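Local atomic coordinates of Phi class glutathione transferase GSTF1 (Populus tremula x Populus tremuloides, PDB entry 4RI6), a protein that probably catalyses the conjugation of glutathione to electrophilic substrates such as organic halides, releasing a halide ion. Residues L20-E25 and Y75-Y80; G107-P112 and A141-I146. All coordinates share one frame; numbering follows the deposited sequence. Where two conformers were deposited one is given.

Contact 1: residues L20-E25 and Y75-Y80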
loop_
_atom_site.group_PDB
_atom_site.type_symbol
_atom_site.label_atom_id
_atom_site.label_comp_id
_atom_site.label_asym_id
_atom_site.label_seq_id
_atom_site.Cartn_x
_atom_site.Cartn_y
_atom_site.Cartn_z
ATOM N N LEU A 20 5.383 -16.086 0.674
ATOM C CA LEU A 20 6.183 -17.265 0.965
ATOM C C LEU A 20 7.389 -16.921 1.807
ATOM O O LEU A 20 7.719 -17.633 2.754
ATOM C CB LEU A 20 6.639 -17.955 -0.326
ATOM C CG LEU A 20 5.541 -18.575 -1.184
ATOM C CD1 LEU A 20 6.130 -19.203 -2.427
ATOM C CD2 LEU A 20 4.789 -19.638 -0.402
ATOM N N ALA A 21 8.064 -15.831 1.461
ATOM C CA ALA A 21 9.238 -15.430 2.205
ATOM C C ALA A 21 8.855 -15.117 3.648
ATOM O O ALA A 21 9.601 -15.448 4.578
ATOM C CB ALA A 21 9.900 -14.234 1.548
ATOM N N THR A 22 7.698 -14.484 3.833
ATOM C CA THR A 22 7.216 -14.165 5.167
ATOM C C THR A 22 6.899 -15.413 5.978
ATOM O O THR A 22 7.310 -15.522 7.131
ATOM C CB THR A 22 5.977 -13.254 5.080
ATOM O OG1 THR A 22 6.348 -12.058 4.386
ATOM C CG2 THR A 22 5.435 -12.910 6.471
ATOM N N LEU A 23 6.191 -16.361 5.373
ATOM C CA LEU A 23 5.880 -17.609 6.046
ATOM C C LEU A 23 7.155 -18.291 6.514
ATOM O O LEU A 23 7.226 -18.805 7.622
ATOM C CB LEU A 23 5.084 -18.528 5.120
ATOM C CG LEU A 23 3.653 -18.059 4.858
ATOM C CD1 LEU A 23 3.073 -18.762 3.661
ATOM C CD2 LEU A 23 2.810 -18.323 6.085
ATOM N N ILE A 24 8.175 -18.283 5.664
ATOM C CA ILE A 24 9.414 -18.988 5.975
ATOM C C ILE A 24 10.183 -18.268 7.095
ATOM O O ILE A 24 10.659 -18.910 8.029
ATOM C CB ILE A 24 10.283 -19.135 4.725
ATOM C CG1 ILE A 24 9.606 -20.086 3.732
ATOM C CG2 ILE A 24 11.655 -19.675 5.098
ATOM C CD1 ILE A 24 10.170 -20.030 2.318
ATOM N N GLU A 25 10.265 -16.939 7.020
ATOM C CA GLU A 25 10.827 -16.154 8.108
ATOM C C GLU A 25 10.104 -16.418 9.412
ATOM O O GLU A 25 10.728 -16.472 10.474
ATOM C CB GLU A 25 10.758 -14.660 7.783
ATOM C CG GLU A 25 11.755 -14.201 6.718
ATOM C CD GLU A 25 13.184 -14.000 7.234
ATOM O OE1 GLU A 25 13.379 -13.781 8.449
ATOM O OE2 GLU A 25 14.115 -14.039 6.401
ATOM N N TYR A 75 -0.966 -10.073 8.817
ATOM C CA TYR A 75 -1.725 -11.022 9.626
ATOM C C TYR A 75 -0.811 -12.129 10.138
ATOM O O TYR A 75 -0.839 -12.481 11.313
ATOM C CB TYR A 75 -2.874 -11.619 8.821
ATOM C CG TYR A 75 -3.561 -12.767 9.512
ATOM C CD1 TYR A 75 -4.362 -12.543 10.627
ATOM C CD2 TYR A 75 -3.409 -14.073 9.058
ATOM C CE1 TYR A 75 -4.992 -13.561 11.256
ATOM C CE2 TYR A 75 -4.036 -15.113 9.693
ATOM C CZ TYR A 75 -4.824 -14.848 10.798
ATOM O OH TYR A 75 -5.477 -15.865 11.448
ATOM N N ILE A 76 0.014 -12.662 9.247
ATOM C CA ILE A 76 0.950 -13.718 9.614
ATOM C C ILE A 76 1.862 -13.236 10.743
ATOM O O ILE A 76 2.071 -13.929 11.738
ATOM C CB ILE A 76 1.783 -14.153 8.386
ATOM C CG1 ILE A 76 0.911 -14.911 7.388
ATOM C CG2 ILE A 76 2.968 -15.031 8.800
ATOM C CD1 ILE A 76 1.531 -15.098 6.023
ATOM N N CYS A 77 2.397 -12.034 10.593
ATOM C CA CYS A 77 3.294 -11.489 11.597
ATOM C C CYS A 77 2.575 -11.251 12.937
ATOM O O CYS A 77 3.161 -11.436 14.014
ATOM C CB CYS A 77 3.938 -10.206 11.062
ATOM S SG CYS A 77 5.182 -10.511 9.756
ATOM N N ASP A 78 1.302 -10.884 12.870
ATOM C CA ASP A 78 0.502 -10.663 14.068
ATOM C C ASP A 78 0.166 -11.985 14.767
ATOM O O ASP A 78 0.428 -12.169 15.962
ATOM C CB ASP A 78 -0.783 -9.926 13.684
ATOM C CG ASP A 78 -1.391 -9.146 14.834
ATOM O OD1 ASP A 78 -1.054 -9.418 16.002
ATOM O OD2 ASP A 78 -2.236 -8.265 14.557
ATOM N N LYS A 79 -0.418 -12.904 14.008
ATOM C CA LYS A 79 -0.816 -14.206 14.543
ATOM C C LYS A 79 0.344 -14.996 15.123
ATOM O O LYS A 79 0.200 -15.675 16.138
ATOM C CB LYS A 79 -1.482 -15.036 13.450
ATOM C CG LYS A 79 -1.946 -16.405 13.927
ATOM C CD LYS A 79 -2.632 -17.191 12.826
ATOM C CE LYS A 79 -3.015 -18.575 13.309
ATOM N NZ LYS A 79 -3.451 -19.453 12.182
ATOM N N TYR A 80 1.486 -14.910 14.448
ATOM C CA TYR A 80 2.650 -15.705 14.797
ATOM C C TYR A 80 3.768 -14.819 15.320
ATOM O O TYR A 80 4.941 -15.070 15.062
ATOM C CB TYR A 80 3.130 -16.497 13.585
ATOM C CG TYR A 80 2.111 -17.459 13.021
ATOM C CD1 TYR A 80 1.901 -18.696 13.602
ATOM C CD2 TYR A 80 1.383 -17.138 11.886
ATOM C CE1 TYR A 80 0.985 -19.584 13.084
ATOM C CE2 TYR A 80 0.452 -18.021 11.355
ATOM C CZ TYR A 80 0.257 -19.245 11.955
ATOM O OH TYR A 80 -0.664 -20.139 11.434
#

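Contact 2: residues G107-P112 and A141-I146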
loop_
_atom_site.group_PDB
_atom_site.type_symbol
_atom_site.label_atom_id
_atom_site.label_comp_id
_atom_site.label_asym_id
_atom_site.label_seq_id
_atom_site.Cartn_x
_atom_site.Cartn_y
_atom_site.Cartn_z
ATOM N N GLY A 107 4.857 -0.173 -1.254
ATOM C CA GLY A 107 3.559 -0.232 -1.896
ATOM C C GLY A 107 3.211 0.927 -2.811
ATOM O O GLY A 107 2.548 0.730 -3.836
ATOM N N GLN A 108 3.648 2.131 -2.445
ATOM C CA GLN A 108 3.265 3.354 -3.139
ATOM C C GLN A 108 4.324 3.978 -4.023
ATOM O O GLN A 108 3.994 4.722 -4.931
ATOM C CB GLN A 108 2.845 4.408 -2.108
ATOM C CG GLN A 108 1.654 4.009 -1.265
ATOM C CD GLN A 108 0.452 3.652 -2.111
ATOM O OE1 GLN A 108 0.016 4.442 -2.915
ATOM N NE2 GLN A 108 -0.041 2.442 -1.973
ATOM N N THR A 109 5.595 3.693 -3.751
ATOM C CA THR A 109 6.686 4.443 -4.387
ATOM C C THR A 109 7.637 3.555 -5.221
ATOM O O THR A 109 7.844 3.793 -6.406
ATOM C CB THR A 109 7.445 5.224 -3.289
ATOM O OG1 THR A 109 6.500 6.084 -2.640
ATOM C CG2 THR A 109 8.594 6.042 -3.879
ATOM N N PHE A 110 8.194 2.530 -4.596
ATOM C CA PHE A 110 9.085 1.582 -5.266
ATOM C C PHE A 110 8.315 0.577 -6.115
ATOM O O PHE A 110 8.690 0.282 -7.230
ATOM C CB PHE A 110 9.921 0.852 -4.204
ATOM C CG PHE A 110 10.728 -0.322 -4.711
ATOM C CD1 PHE A 110 12.021 -0.141 -5.154
ATOM C CD2 PHE A 110 10.202 -1.612 -4.711
ATOM C CE1 PHE A 110 12.782 -1.203 -5.603
ATOM C CE2 PHE A 110 10.966 -2.690 -5.148
ATOM C CZ PHE A 110 12.270 -2.474 -5.586
ATOM N N GLY A 111 7.226 0.074 -5.562
ATOM C CA GLY A 111 6.465 -1.004 -6.167
ATOM C C GLY A 111 5.880 -0.714 -7.544
ATOM O O GLY A 111 5.972 -1.537 -8.447
ATOM N N PRO A 112 5.249 0.455 -7.704
ATOM C CA PRO A 112 4.663 0.709 -9.025
ATOM C C PRO A 112 5.667 0.697 -10.206
ATOM O O PRO A 112 5.433 -0.054 -11.159
ATOM C CB PRO A 112 3.984 2.068 -8.838
ATOM C CG PRO A 112 3.624 2.065 -7.365
ATOM C CD PRO A 112 4.776 1.408 -6.686
ATOM N N ALA A 141 15.012 4.912 -10.537
ATOM C CA ALA A 141 16.315 5.475 -10.240
ATOM C C ALA A 141 16.206 6.575 -9.195
ATOM O O ALA A 141 17.022 6.639 -8.262
ATOM C CB ALA A 141 16.972 5.984 -11.508
ATOM N N LYS A 142 15.191 7.426 -9.328
ATOM C CA LYS A 142 14.959 8.484 -8.345
ATOM C C LYS A 142 14.650 7.916 -6.958
ATOM O O LYS A 142 15.145 8.423 -5.957
ATOM C CB LYS A 142 13.824 9.415 -8.809
ATOM C CG LYS A 142 14.220 10.301 -10.006
ATOM C CD LYS A 142 14.947 11.572 -9.590
ATOM C CE LYS A 142 15.979 11.996 -10.637
ATOM N NZ LYS A 142 16.935 13.055 -10.177
ATOM N N VAL A 143 13.821 6.880 -6.892
ATOM C CA VAL A 143 13.566 6.216 -5.627
ATOM C C VAL A 143 14.860 5.661 -5.027
ATOM O O VAL A 143 15.133 5.815 -3.836
ATOM C CB VAL A 143 12.550 5.071 -5.811
ATOM C CG1 VAL A 143 12.347 4.312 -4.542
ATOM C CG2 VAL A 143 11.216 5.623 -6.294
ATOM N N LEU A 144 15.643 4.979 -5.849
ATOM C CA LEU A 144 16.860 4.333 -5.343
ATOM C C LEU A 144 17.944 5.341 -4.964
ATOM O O LEU A 144 18.787 5.031 -4.112
ATOM C CB LEU A 144 17.378 3.329 -6.365
ATOM C CG LEU A 144 16.440 2.121 -6.560
ATOM C CD1 LEU A 144 16.974 1.213 -7.662
ATOM C CD2 LEU A 144 16.238 1.311 -5.252
ATOM N N ASP A 145 17.905 6.557 -5.521
ATOM C CA ASP A 145 18.821 7.614 -5.056
ATOM C C ASP A 145 18.489 8.002 -3.609
ATOM O O ASP A 145 19.382 8.336 -2.822
ATOM C CB ASP A 145 18.760 8.856 -5.951
ATOM C CG ASP A 145 19.420 8.671 -7.312
ATOM O OD1 ASP A 145 20.322 7.809 -7.453
ATOM O OD2 ASP A 145 19.041 9.449 -8.241
ATOM N N ILE A 146 17.204 7.979 -3.266
ATOM C CA ILE A 146 16.780 8.252 -1.905
ATOM C C ILE A 146 17.162 7.099 -0.985
ATOM O O ILE A 146 17.666 7.316 0.124
ATOM C CB ILE A 146 15.276 8.523 -1.845
ATOM C CG1 ILE A 146 14.977 9.779 -2.649
ATOM C CG2 ILE A 146 14.817 8.655 -0.398
ATOM C CD1 ILE A 146 13.552 10.008 -2.925
#

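Contact 1: residues L20-E25 and Y75-Y80
Within the thioredoxin-like N-terminal domain, helices 14-25 and 69-79 run side by side, their segments 20-25 and 75-79 only 12° from parallel with axes 10.1 Å apart, and meet through T22, L23, I76 and C77. I76 carries most of the contact, its two branches serving different partners. Its longer arm crosses L23 at about a right angle: CD1 of I76 presses on CD2 of L23 at 3.5 Å, tighter than usual for two methyls, and lies 3.8 Å from L23 CG. The short branch, CG2 of I76, touches CG2 of T22 at 4.0 Å. C77 SG lies 4.1 Å from that same T22 methyl. Threonine suits this buried place because its two ends divide the work. With CG2 anti to the backbone N, the methyl reaches the other helix, while OG1 turns back to bond R18 O one helical turn earlier, so the hydroxyl is satisfied inside its own helix. With an alanine in place of I76 both arms are lost, and L23 and T22 would probably face a gap where CD1 and CG2 now touch them. Beyond this apolar seam, Y75 packs on L94 of the second subunit. L23 also rests on V5 and I7 of strand 5-8, so the pair packs down on the sheet, and T22 further meets F164 and L167 of helix 164-179, which brings the C-terminal domain against the pair.

Contact 2: residues G107-P112 and A141-I146
T109 and V143 lie obliquely across each other, and their methyls make the tightest touch between segments 107-112 and 141-146 of helices 93-122 and 130-150, which are inclined at 122° with axes 9.8 Å apart. CG2 of T109 stands anti to its backbone nitrogen and comes to 3.6 Å from CG2 of V143. The valine offers both branches: CG1 of V143 lies 4.2 Å from the same threonine methyl, whereas CG2 of V143 also sits 3.8 Å from the carbonyl O of T109. A beta-branched residue on each helix suits so close a crossing, since its branches leave from CB, close to the backbone, and fill the space without a long flexible arm.

F110 works beside them in two ways. Near the backbone, its CB approaches V143 CG1 at 4.2 Å. Farther out, the ring, carried away from the backbone N by a chi1 of 170°, presents its edge to L144: the methyl CD2 of L144 lies close to the ring plane, 4.3 Å from CE1 of F110. The flat phenyl suits this buried spot by reaching past V143, where H169, F186, L140 and Y147 also pack on it, and the branched end of L144 sets a methyl at its rim.

The backbone of 107-112 is irregular, with a wider pi-type turn at 107-110 and a kink at P112, whose nitrogen has no hydrogen to give. Within that wide turn, G107 O and Q108 NE2 bond reciprocally to Q108 and G107 of the second subunit, and a bound glutathione touches Q108.

Chemically the contact rests mainly on methyls and a ring edge, without a directional polar bond between the segments. The fit of the buried F110, V143 and L144 therefore probably sets the spacing.

From the N terminus, strand 5-8 leads into helix 14-25, which opens contact 1; it closes when the chain returns on helix 69-79, enclosing strands 30-33, 58-60 and 65-67 and many of the residues that line the glutathione pocket. The chain then passes into helix 93-122, where contact 2 opens; it closes a shorter, mostly helical loop on helix 130-150. The two are in series, neither nested nor crossed. Contact 1 belongs to the thioredoxin-like domain and contact 2 to the helical C-terminal domain, on opposite sides of the chain's centre, with their own centres about 24 Å apart. They do not touch, yet residues of both reach the second subunit.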